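Local coordinates for unknown protein (Galdieria sulphuraria, PDB 2NYI), which is of unknown function but carries tandem ACT domains, a fold that in many relatives serves as a small-molecule-binding regulatory module, at residues V8-D14 with G43-M47; R92-V98 with D169-V175; I121-E127 with F139-V145. All coordinates share one frame; numbering follows the deposited sequence.

From the N terminus, strand 4-13 opens the first ACT domain, and contact 1 (8-14 with 43-47) closes the loop holding helix 18-28 and strand 32-41. Contact 2 begins only after that, at 92-98, and closes at 169-175, pairing the first and last strands in chain order, which lie side by side in the second sheet. Contact 3 (121-127 with 139-145) is a hairpin nested inside that long loop. Contacts 2 and 3 touch, because strands 91-99 and 137-148 are neighbours, and E93 reaches R144 between them. Contact 1 lies on the other side of the chain's centre from contact 2, about 28 Å between centres; contacts 1 and 3 both meet the second subunit.

Contact 1 of 3, residues V8-D14 with G43-M47; sequences VSVAGSD and GDFAM
V10 and F45 meet obliquely on one face of an antiparallel strand pair, CG1 of V10 standing 3.9 Å from CE2 of F45. CG of F45, anti to the backbone N (chi1 170°), stands beside the carbonyl carbon, which turns the ring toward V10. D14 comes to the ring edge near its plane: OD1 of D14 is 3.9 Å from CD1 of F45, with the carboxylate and ring only 20° apart. CE of the selenomethionine M47 also lies at the ring edge, in plane. G12 sits opposite F45, and the two backbones exchange hydrogen bonds, F45 N to G12 O at 2.8 Å and G12 N to F45 O at 3.1 Å; V10 and M47 form a second such pair. At the strand end D14 N reaches G43 O at 2.8 Å from above the carbonyl plane, and a water donates to both G43 O and D14 O. The ring also touches I18 and V19 of helix 18-28 and M38 and C40 of strand 32-41. Replacing F45 with an alanine would probably open a gap between V10, the helix and strand 32-41. The far face, with A11 and A46, packs against the second subunit, where D44 is salt-bridged to R77 of that chain; the pairing thus joins an apolar, helix-covered face of the ACT sheet to a partly polar subunit interface.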
loop_
_atom_site.group_PDB
_atom_site.type_symbol
_atom_site.label_atom_id
_atom_site.label_comp_id
_atom_site.label_asym_id
_atom_site.label_seq_id
_atom_site.Cartn_x
_atom_site.Cartn_y
_atom_site.Cartn_z
ATOM N N VAL A 8 -7.330 -7.790 -8.518
ATOM C CA VAL A 8 -6.543 -8.869 -7.954
ATOM C C VAL A 8 -5.884 -8.374 -6.663
ATOM O O VAL A 8 -5.316 -7.275 -6.645
ATOM C CB VAL A 8 -5.430 -9.307 -8.970
ATOM C CG1 VAL A 8 -4.493 -10.344 -8.355
ATOM C CG2 VAL A 8 -6.060 -9.831 -10.250
ATOM N N SER A 9 -6.003 -9.163 -5.598
ATOM C CA SER A 9 -5.308 -8.905 -4.331
ATOM C C SER A 9 -4.337 -10.040 -4.061
ATOM O O SER A 9 -4.683 -11.213 -4.250
ATOM C CB SER A 9 -6.318 -8.825 -3.173
ATOM O OG SER A 9 -7.016 -7.583 -3.194
ATOM N N VAL A 10 -3.130 -9.693 -3.617
ATOM C CA VAL A 10 -2.088 -10.673 -3.309
ATOM C C VAL A 10 -1.542 -10.305 -1.933
ATOM O O VAL A 10 -1.209 -9.129 -1.681
ATOM C CB VAL A 10 -0.933 -10.605 -4.351
ATOM C CG1 VAL A 10 0.230 -11.588 -4.000
ATOM C CG2 VAL A 10 -1.448 -10.840 -5.772
ATOM N N ALA A 11 -1.419 -11.295 -1.061
ATOM C CA ALA A 11 -0.789 -11.083 0.237
ATOM C C ALA A 11 0.018 -12.306 0.642
ATOM O O ALA A 11 -0.378 -13.455 0.380
ATOM C CB ALA A 11 -1.863 -10.783 1.299
ATOM N N GLY A 12 1.155 -12.057 1.276
ATOM C CA GLY A 12 2.024 -13.135 1.754
ATOM C C GLY A 12 3.259 -12.574 2.421
ATOM O O GLY A 12 3.362 -11.362 2.648
ATOM N N SER A 13 4.183 -13.457 2.779
ATOM C CA SER A 13 5.447 -13.017 3.374
ATOM C C SER A 13 6.339 -12.425 2.304
ATOM O O SER A 13 6.457 -12.967 1.193
ATOM C CB SER A 13 6.168 -14.181 4.063
ATOM O OG SER A 13 5.304 -14.773 5.016
ATOM N N ASP A 14 6.971 -11.308 2.638
ATOM C CA ASP A 14 7.828 -10.592 1.698
ATOM C C ASP A 14 9.098 -11.368 1.342
ATOM O O ASP A 14 9.714 -12.067 2.184
ATOM C CB ASP A 14 8.187 -9.212 2.246
ATOM C CG ASP A 14 8.793 -8.302 1.188
ATOM O OD1 ASP A 14 8.378 -8.390 0.008
ATOM O OD2 ASP A 14 9.680 -7.497 1.532
ATOM N N GLY A 43 8.001 -7.476 7.130
ATOM C CA GLY A 43 8.137 -8.827 6.568
ATOM C C GLY A 43 6.933 -9.340 5.783
ATOM O O GLY A 43 6.944 -10.477 5.288
ATOM N N ASP A 44 5.882 -8.522 5.678
ATOM C CA ASP A 44 4.706 -8.867 4.887
ATOM C C ASP A 44 4.660 -8.032 3.595
ATOM O O ASP A 44 5.190 -6.907 3.515
ATOM C CB ASP A 44 3.392 -8.617 5.676
ATOM C CG ASP A 44 2.978 -9.791 6.562
ATOM O OD1 ASP A 44 3.678 -10.840 6.615
ATOM O OD2 ASP A 44 1.924 -9.654 7.224
ATOM N N PHE A 45 3.968 -8.597 2.617
ATOM C CA PHE A 45 3.766 -8.028 1.290
ATOM C C PHE A 45 2.253 -7.983 1.013
ATOM O O PHE A 45 1.539 -8.946 1.268
ATOM C CB PHE A 45 4.502 -8.899 0.227
ATOM C CG PHE A 45 4.154 -8.542 -1.198
ATOM C CD1 PHE A 45 5.054 -7.817 -1.981
ATOM C CD2 PHE A 45 2.941 -8.940 -1.759
ATOM C CE1 PHE A 45 4.728 -7.478 -3.312
ATOM C CE2 PHE A 45 2.600 -8.600 -3.083
ATOM C CZ PHE A 45 3.504 -7.868 -3.852
ATOM N N ALA A 46 1.774 -6.868 0.463
ATOM C CA ALA A 46 0.379 -6.803 -0.014
ATOM C C ALA A 46 0.371 -5.967 -1.304
ATOM O O ALA A 46 1.110 -4.953 -1.415
ATOM C CB ALA A 46 -0.544 -6.187 1.065
HETATM N N MSE A 47 -0.457 -6.376 -2.268
HETATM C CA MSE A 47 -0.607 -5.613 -3.518
HETATM C C MSE A 47 -1.990 -5.798 -4.099
HETATM O O MSE A 47 -2.544 -6.895 -4.065
HETATM C CB MSE A 47 0.451 -6.072 -4.549
HETATM C CG MSE A 47 0.369 -5.316 -5.879
HETATM SE SE MSE A 47 1.978 -5.613 -6.952
HETATM C CE MSE A 47 1.684 -7.264 -7.330
HETATM O O HOH W 1 9.416 -11.811 4.966
#

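Contact 2 of 3, residues R92-V98 with D169-V175; sequences REYELYV and DIDLEEV
E95 and E173 exchange two backbone hydrogen bonds in the antiparallel pairing of the first and last strands of an ACT-type βαββαβ domain, E95 N to E173 O at 2.8 Å and E173 N to E95 O at 2.9 Å. Y97 and D171 repeat the exchange, and V175 N closes the series on E93 O at 2.7 Å, nearly straight at 172°. A water accepts from E93 N and lies within hydrogen-bonding distance of V175 O. The carboxylates of E93 and E95 turn to R144 of strand 137-148, each in a salt bridge. On the face covered by helix 152-166, L96 CD1 meets I170 CG2 at 3.6 Å, the two side chains side by side and pointing the same way, and V98 continues the row on I170 CG1. L172 hangs its CD1 between L96 CB and Y94 CB, 3.7 Å from the latter. The Y94 ring, also stacked with F147, crosses E174 obliquely, CE1 against its CB. With CG anti to the backbone N (chi1 -173°), E174 extends alongside R92. Their charges are too far apart for a salt bridge, and P89 O takes R92 NH1; E174 OE2 instead meets the aliphatic CG of R92 at 3.3 Å.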
loop_
_atom_site.group_PDB
_atom_site.type_symbol
_atom_site.label_atom_id
_atom_site.label_comp_id
_atom_site.label_asym_id
_atom_site.label_seq_id
_atom_site.Cartn_x
_atom_site.Cartn_y
_atom_site.Cartn_z
ATOM N N ARG A 92 -14.492 15.294 -2.766
ATOM C CA ARG A 92 -13.160 15.823 -3.087
ATOM C C ARG A 92 -12.113 15.057 -2.256
ATOM O O ARG A 92 -12.447 14.440 -1.235
ATOM C CB ARG A 92 -13.076 17.336 -2.804
ATOM C CG ARG A 92 -13.981 18.248 -3.698
ATOM C CD ARG A 92 -13.620 18.157 -5.184
ATOM N NE ARG A 92 -14.473 19.047 -5.990
ATOM C CZ ARG A 92 -15.688 18.748 -6.445
ATOM N NH1 ARG A 92 -16.240 17.567 -6.188
ATOM N NH2 ARG A 92 -16.365 19.653 -7.162
ATOM N N GLU A 93 -10.861 15.090 -2.702
ATOM C CA GLU A 93 -9.802 14.433 -1.963
ATOM C C GLU A 93 -8.978 15.467 -1.231
ATOM O O GLU A 93 -8.850 16.628 -1.682
ATOM C CB GLU A 93 -8.960 13.566 -2.892
ATOM C CG GLU A 93 -9.780 12.439 -3.495
ATOM C CD GLU A 93 -8.930 11.402 -4.217
ATOM O OE1 GLU A 93 -7.845 11.750 -4.717
ATOM O OE2 GLU A 93 -9.367 10.236 -4.300
ATOM N N TYR A 94 -8.441 15.036 -0.095
ATOM C CA TYR A 94 -7.748 15.895 0.834
ATOM C C TYR A 94 -6.548 15.132 1.347
ATOM O O TYR A 94 -6.624 13.920 1.588
ATOM C CB TYR A 94 -8.638 16.228 2.033
ATOM C CG TYR A 94 -9.885 17.007 1.664
ATOM C CD1 TYR A 94 -9.907 18.386 1.743
ATOM C CD2 TYR A 94 -11.026 16.350 1.230
ATOM C CE1 TYR A 94 -11.050 19.116 1.387
ATOM C CE2 TYR A 94 -12.179 17.077 0.833
ATOM C CZ TYR A 94 -12.178 18.450 0.935
ATOM O OH TYR A 94 -13.319 19.165 0.585
ATOM N N GLU A 95 -5.461 15.853 1.529
ATOM C CA GLU A 95 -4.261 15.276 2.130
ATOM C C GLU A 95 -4.341 15.592 3.619
ATOM O O GLU A 95 -4.593 16.741 4.018
ATOM C CB GLU A 95 -2.996 15.864 1.503
ATOM C CG GLU A 95 -2.748 15.392 0.066
ATOM C CD GLU A 95 -2.318 13.914 -0.020
ATOM O OE1 GLU A 95 -1.861 13.340 1.002
ATOM O OE2 GLU A 95 -2.426 13.327 -1.123
ATOM N N LEU A 96 -4.166 14.555 4.426
ATOM C CA LEU A 96 -4.257 14.668 5.871
ATOM C C LEU A 96 -2.899 14.326 6.465
ATOM O O LEU A 96 -2.278 13.309 6.095
ATOM C CB LEU A 96 -5.359 13.729 6.391
ATOM C CG LEU A 96 -5.481 13.462 7.902
ATOM C CD1 LEU A 96 -6.007 14.694 8.628
ATOM C CD2 LEU A 96 -6.429 12.322 8.125
ATOM N N TYR A 97 -2.425 15.168 7.379
ATOM C CA TYR A 97 -1.132 14.927 8.027
ATOM C C TYR A 97 -1.302 15.112 9.526
ATOM O O TYR A 97 -1.977 16.051 9.962
ATOM C CB TYR A 97 -0.058 15.895 7.518
ATOM C CG TYR A 97 0.070 15.971 6.017
ATOM C CD1 TYR A 97 0.822 15.026 5.307
ATOM C CD2 TYR A 97 -0.561 16.990 5.298
ATOM C CE1 TYR A 97 0.939 15.097 3.916
ATOM C CE2 TYR A 97 -0.447 17.072 3.915
ATOM C CZ TYR A 97 0.301 16.123 3.231
ATOM O OH TYR A 97 0.405 16.212 1.857
ATOM N N VAL A 98 -0.739 14.188 10.299
ATOM C CA VAL A 98 -0.815 14.246 11.761
ATOM C C VAL A 98 0.597 14.044 12.298
ATOM O O VAL A 98 1.309 13.138 11.848
ATOM C CB VAL A 98 -1.738 13.123 12.333
ATOM C CG1 VAL A 98 -1.842 13.205 13.863
ATOM C CG2 VAL A 98 -3.133 13.132 11.658
ATOM N N ASP A 169 -0.434 17.932 16.001
ATOM C CA ASP A 169 -0.727 18.924 14.963
ATOM C C ASP A 169 -1.295 18.192 13.766
ATOM O O ASP A 169 -0.697 17.215 13.297
ATOM C CB ASP A 169 0.510 19.688 14.537
ATOM C CG ASP A 169 0.957 20.702 15.583
ATOM O OD1 ASP A 169 0.236 21.698 15.805
ATOM O OD2 ASP A 169 2.031 20.496 16.176
ATOM N N ILE A 170 -2.432 18.682 13.280
ATOM C CA ILE A 170 -3.145 18.068 12.150
ATOM C C ILE A 170 -3.362 19.098 11.033
ATOM O O ILE A 170 -3.801 20.226 11.285
ATOM C CB ILE A 170 -4.513 17.463 12.599
ATOM C CG1 ILE A 170 -4.308 16.348 13.648
ATOM C CG2 ILE A 170 -5.285 16.901 11.405
ATOM C CD1 ILE A 170 -5.589 15.862 14.325
ATOM N N ASP A 171 -3.045 18.712 9.800
ATOM C CA ASP A 171 -3.286 19.565 8.646
ATOM C C ASP A 171 -4.185 18.800 7.703
ATOM O O ASP A 171 -4.021 17.596 7.533
ATOM C CB ASP A 171 -1.991 19.908 7.913
ATOM C CG ASP A 171 -1.040 20.739 8.759
ATOM O OD1 ASP A 171 -1.497 21.718 9.394
ATOM O OD2 ASP A 171 0.164 20.403 8.783
ATOM N N LEU A 172 -5.137 19.501 7.109
ATOM C CA LEU A 172 -6.038 18.911 6.125
ATOM C C LEU A 172 -6.148 19.879 4.944
ATOM O O LEU A 172 -6.639 21.020 5.096
ATOM C CB LEU A 172 -7.408 18.631 6.754
ATOM C CG LEU A 172 -8.406 17.860 5.887
ATOM C CD1 LEU A 172 -7.964 16.422 5.689
ATOM C CD2 LEU A 172 -9.822 17.931 6.510
ATOM N N GLU A 173 -5.643 19.449 3.789
ATOM C CA GLU A 173 -5.532 20.336 2.626
ATOM C C GLU A 173 -6.177 19.677 1.407
ATOM O O GLU A 173 -5.823 18.552 1.048
ATOM C CB GLU A 173 -4.060 20.665 2.339
ATOM C CG GLU A 173 -3.304 21.385 3.464
ATOM C CD GLU A 173 -3.596 22.885 3.553
ATOM O OE1 GLU A 173 -3.426 23.598 2.537
ATOM O OE2 GLU A 173 -3.972 23.355 4.651
ATOM N N GLU A 174 -7.117 20.379 0.776
ATOM C CA GLU A 174 -7.774 19.856 -0.416
ATOM C C GLU A 174 -6.790 19.625 -1.562
ATOM O O GLU A 174 -5.891 20.435 -1.789
ATOM C CB GLU A 174 -8.902 20.782 -0.854
ATOM C CG GLU A 174 -9.710 20.198 -1.964
ATOM C CD GLU A 174 -10.837 21.117 -2.385
ATOM O OE1 GLU A 174 -10.706 22.345 -2.204
ATOM O OE2 GLU A 174 -11.834 20.603 -2.908
ATOM N N VAL A 175 -6.946 18.503 -2.259
ATOM C CA VAL A 175 -6.150 18.217 -3.450
ATOM C C VAL A 175 -6.773 18.987 -4.602
ATOM O O VAL A 175 -7.992 18.955 -4.769
ATOM C CB VAL A 175 -6.159 16.716 -3.809
ATOM C CG1 VAL A 175 -5.446 16.480 -5.135
ATOM C CG2 VAL A 175 -5.504 15.874 -2.690
HETATM O O HOH W 2 -10.110 16.693 -4.931
#

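Contact 3 of 3, residues I121-E127 with F139-V145; sequences IVELETE and FRMGSRV
A classic beta bulge marks the start of this hairpin in the second ACT domain, where V122 and E123 both face R144. R144 O takes both amides, V122 N at 2.7 Å and E123 N at 3.2 Å, the second in the carbonyl plane on a lone pair. E123 O is likewise gripped twice: R144 N approaches from above the carbonyl plane, while the hydroxyl S143 OG donates within it at 2.8 Å. S143 OG, anti to its own backbone N (chi1 -165°), is thereby directed at the neighbouring strand, and I121 CG2 packs against it. Past the bulge the register is regular, with E125 and G142, then E127 and R140, each exchanging two backbone N-H···O hydrogen bonds. L124, T126 and the selenomethionine M141 share a face: L124 CD1 lies 3.8 Å from M141 CE, and T126 CG2 leans on M141 CG. F139 brings CE1 obliquely to T126 CB and, with M141, packs against helix 106-116. E125 and T126 pair antiparallel with a strand of the second subunit, so the sheet crosses the interface, and T126 OG1 is hydrogen-bonded to S36 OG of that chain. On the other face E123 and R144 run side by side, but E123 OE2 sits out of the guanidinium plane, the charges merely near each other, as R144 turns NE and NH1 to strand 91-99. At the far end E127 and R140 also lie alongside, their flat groups 63° apart; a salt bridge with a weak, bent hydrogen bond joins R140 NH1 to E127 OE2 at 2.8 Å.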
loop_
_atom_site.group_PDB
_atom_site.type_symbol
_atom_site.label_atom_id
_atom_site.label_comp_id
_atom_site.label_asym_id
_atom_site.label_seq_id
_atom_site.Cartn_x
_atom_site.Cartn_y
_atom_site.Cartn_z
ATOM N N ILE A 121 -10.891 6.519 3.281
ATOM C CA ILE A 121 -9.443 6.636 3.264
ATOM C C ILE A 121 -8.922 5.969 1.991
ATOM O O ILE A 121 -9.204 4.790 1.732
ATOM C CB ILE A 121 -8.816 6.010 4.540
ATOM C CG1 ILE A 121 -9.391 6.671 5.809
ATOM C CG2 ILE A 121 -7.289 6.164 4.502
ATOM C CD1 ILE A 121 -8.903 6.039 7.120
ATOM N N VAL A 122 -8.186 6.733 1.190
ATOM C CA VAL A 122 -7.686 6.252 -0.093
ATOM C C VAL A 122 -6.241 5.749 0.037
ATOM O O VAL A 122 -5.862 4.759 -0.601
ATOM C CB VAL A 122 -7.773 7.360 -1.178
ATOM C CG1 VAL A 122 -7.366 6.797 -2.541
ATOM C CG2 VAL A 122 -9.194 7.920 -1.239
ATOM N N GLU A 123 -5.447 6.442 0.860
ATOM C CA GLU A 123 -4.032 6.079 1.090
ATOM C C GLU A 123 -3.767 6.345 2.555
ATOM O O GLU A 123 -4.324 7.284 3.108
ATOM C CB GLU A 123 -3.082 6.979 0.272
ATOM C CG GLU A 123 -3.443 7.178 -1.205
ATOM C CD GLU A 123 -2.548 8.205 -1.924
ATOM O OE1 GLU A 123 -1.544 8.669 -1.333
ATOM O OE2 GLU A 123 -2.854 8.540 -3.089
ATOM N N LEU A 124 -2.895 5.548 3.192
ATOM C CA LEU A 124 -2.569 5.794 4.591
ATOM C C LEU A 124 -1.208 5.212 4.894
ATOM O O LEU A 124 -0.912 4.091 4.498
ATOM C CB LEU A 124 -3.620 5.167 5.525
ATOM C CG LEU A 124 -3.215 5.128 7.011
ATOM C CD1 LEU A 124 -3.301 6.526 7.542
ATOM C CD2 LEU A 124 -4.092 4.199 7.805
ATOM N N GLU A 125 -0.371 5.989 5.551
ATOM C CA GLU A 125 0.804 5.427 6.224
ATOM C C GLU A 125 1.012 6.093 7.564
ATOM O O GLU A 125 0.786 7.312 7.719
ATOM C CB GLU A 125 2.077 5.494 5.362
ATOM C CG GLU A 125 2.485 6.860 4.830
ATOM C CD GLU A 125 3.702 6.780 3.867
ATOM O OE1 GLU A 125 4.571 5.884 4.044
ATOM O OE2 GLU A 125 3.772 7.615 2.933
ATOM N N THR A 126 1.403 5.289 8.545
ATOM C CA THR A 126 1.793 5.827 9.840
ATOM C C THR A 126 3.172 5.257 10.190
ATOM O O THR A 126 3.563 4.161 9.720
ATOM C CB THR A 126 0.765 5.522 11.002
ATOM O OG1 THR A 126 0.851 4.149 11.370
ATOM C CG2 THR A 126 -0.694 5.824 10.594
ATOM N N GLU A 127 3.898 6.017 10.991
ATOM C CA GLU A 127 5.198 5.585 11.509
ATOM C C GLU A 127 5.376 6.126 12.901
ATOM O O GLU A 127 4.750 7.132 13.271
ATOM C CB GLU A 127 6.353 6.044 10.611
ATOM C CG GLU A 127 6.484 7.525 10.431
ATOM C CD GLU A 127 7.717 7.919 9.613
ATOM O OE1 GLU A 127 8.612 7.066 9.405
ATOM O OE2 GLU A 127 7.770 9.087 9.175
ATOM N N PHE A 139 5.037 10.292 16.521
ATOM C CA PHE A 139 4.062 9.633 15.669
ATOM C C PHE A 139 3.859 10.526 14.459
ATOM O O PHE A 139 3.694 11.735 14.608
ATOM C CB PHE A 139 2.746 9.441 16.423
ATOM C CG PHE A 139 1.582 9.057 15.533
ATOM C CD1 PHE A 139 1.380 7.724 15.163
ATOM C CD2 PHE A 139 0.696 10.037 15.067
ATOM C CE1 PHE A 139 0.291 7.358 14.321
ATOM C CE2 PHE A 139 -0.389 9.696 14.258
ATOM C CZ PHE A 139 -0.591 8.349 13.878
ATOM N N ARG A 140 3.880 9.936 13.261
ATOM C CA ARG A 140 3.546 10.675 12.044
ATOM C C ARG A 140 2.528 9.890 11.241
ATOM O O ARG A 140 2.645 8.671 11.130
ATOM C CB ARG A 140 4.789 10.886 11.183
ATOM C CG ARG A 140 5.766 11.939 11.720
ATOM C CD ARG A 140 6.542 12.543 10.558
ATOM N NE ARG A 140 7.856 13.039 10.960
ATOM C CZ ARG A 140 9.015 12.540 10.536
ATOM N NH1 ARG A 140 9.044 11.520 9.681
ATOM N NH2 ARG A 140 10.152 13.066 10.969
HETATM N N MSE A 141 1.534 10.590 10.703
HETATM C CA MSE A 141 0.550 9.956 9.830
HETATM C C MSE A 141 0.372 10.786 8.579
HETATM O O MSE A 141 0.263 12.002 8.638
HETATM C CB MSE A 141 -0.781 9.793 10.551
HETATM C CG MSE A 141 -1.893 9.362 9.639
HETATM SE SE MSE A 141 -3.517 9.082 10.651
HETATM C CE MSE A 141 -4.564 9.532 9.428
ATOM N N GLY A 142 0.365 10.130 7.430
ATOM C CA GLY A 142 0.079 10.822 6.179
ATOM C C GLY A 142 -0.999 10.039 5.466
ATOM O O GLY A 142 -0.915 8.811 5.351
ATOM N N SER A 143 -2.006 10.733 4.957
ATOM C CA SER A 143 -3.160 10.031 4.434
ATOM C C SER A 143 -3.799 10.852 3.301
ATOM O O SER A 143 -3.680 12.086 3.268
ATOM C CB SER A 143 -4.166 9.834 5.575
ATOM O OG SER A 143 -5.162 8.872 5.254
ATOM N N ARG A 144 -4.444 10.153 2.374
ATOM C CA ARG A 144 -5.355 10.799 1.433
ATOM C C ARG A 144 -6.758 10.298 1.738
ATOM O O ARG A 144 -7.004 9.078 1.798
ATOM C CB ARG A 144 -4.959 10.473 -0.000
ATOM C CG ARG A 144 -5.634 11.327 -1.068
ATOM C CD ARG A 144 -5.064 10.881 -2.403
ATOM N NE ARG A 144 -5.493 11.675 -3.545
ATOM C CZ ARG A 144 -4.709 12.520 -4.213
ATOM N NH1 ARG A 144 -3.448 12.712 -3.841
ATOM N NH2 ARG A 144 -5.196 13.183 -5.255
ATOM N N VAL A 145 -7.674 11.240 1.954
ATOM C CA VAL A 145 -9.057 10.918 2.310
ATOM C C VAL A 145 -10.015 11.623 1.356
ATOM O O VAL A 145 -9.642 12.601 0.716
ATOM C CB VAL A 145 -9.392 11.322 3.795
ATOM C CG1 VAL A 145 -8.436 10.632 4.775
ATOM C CG2 VAL A 145 -9.384 12.873 3.992
#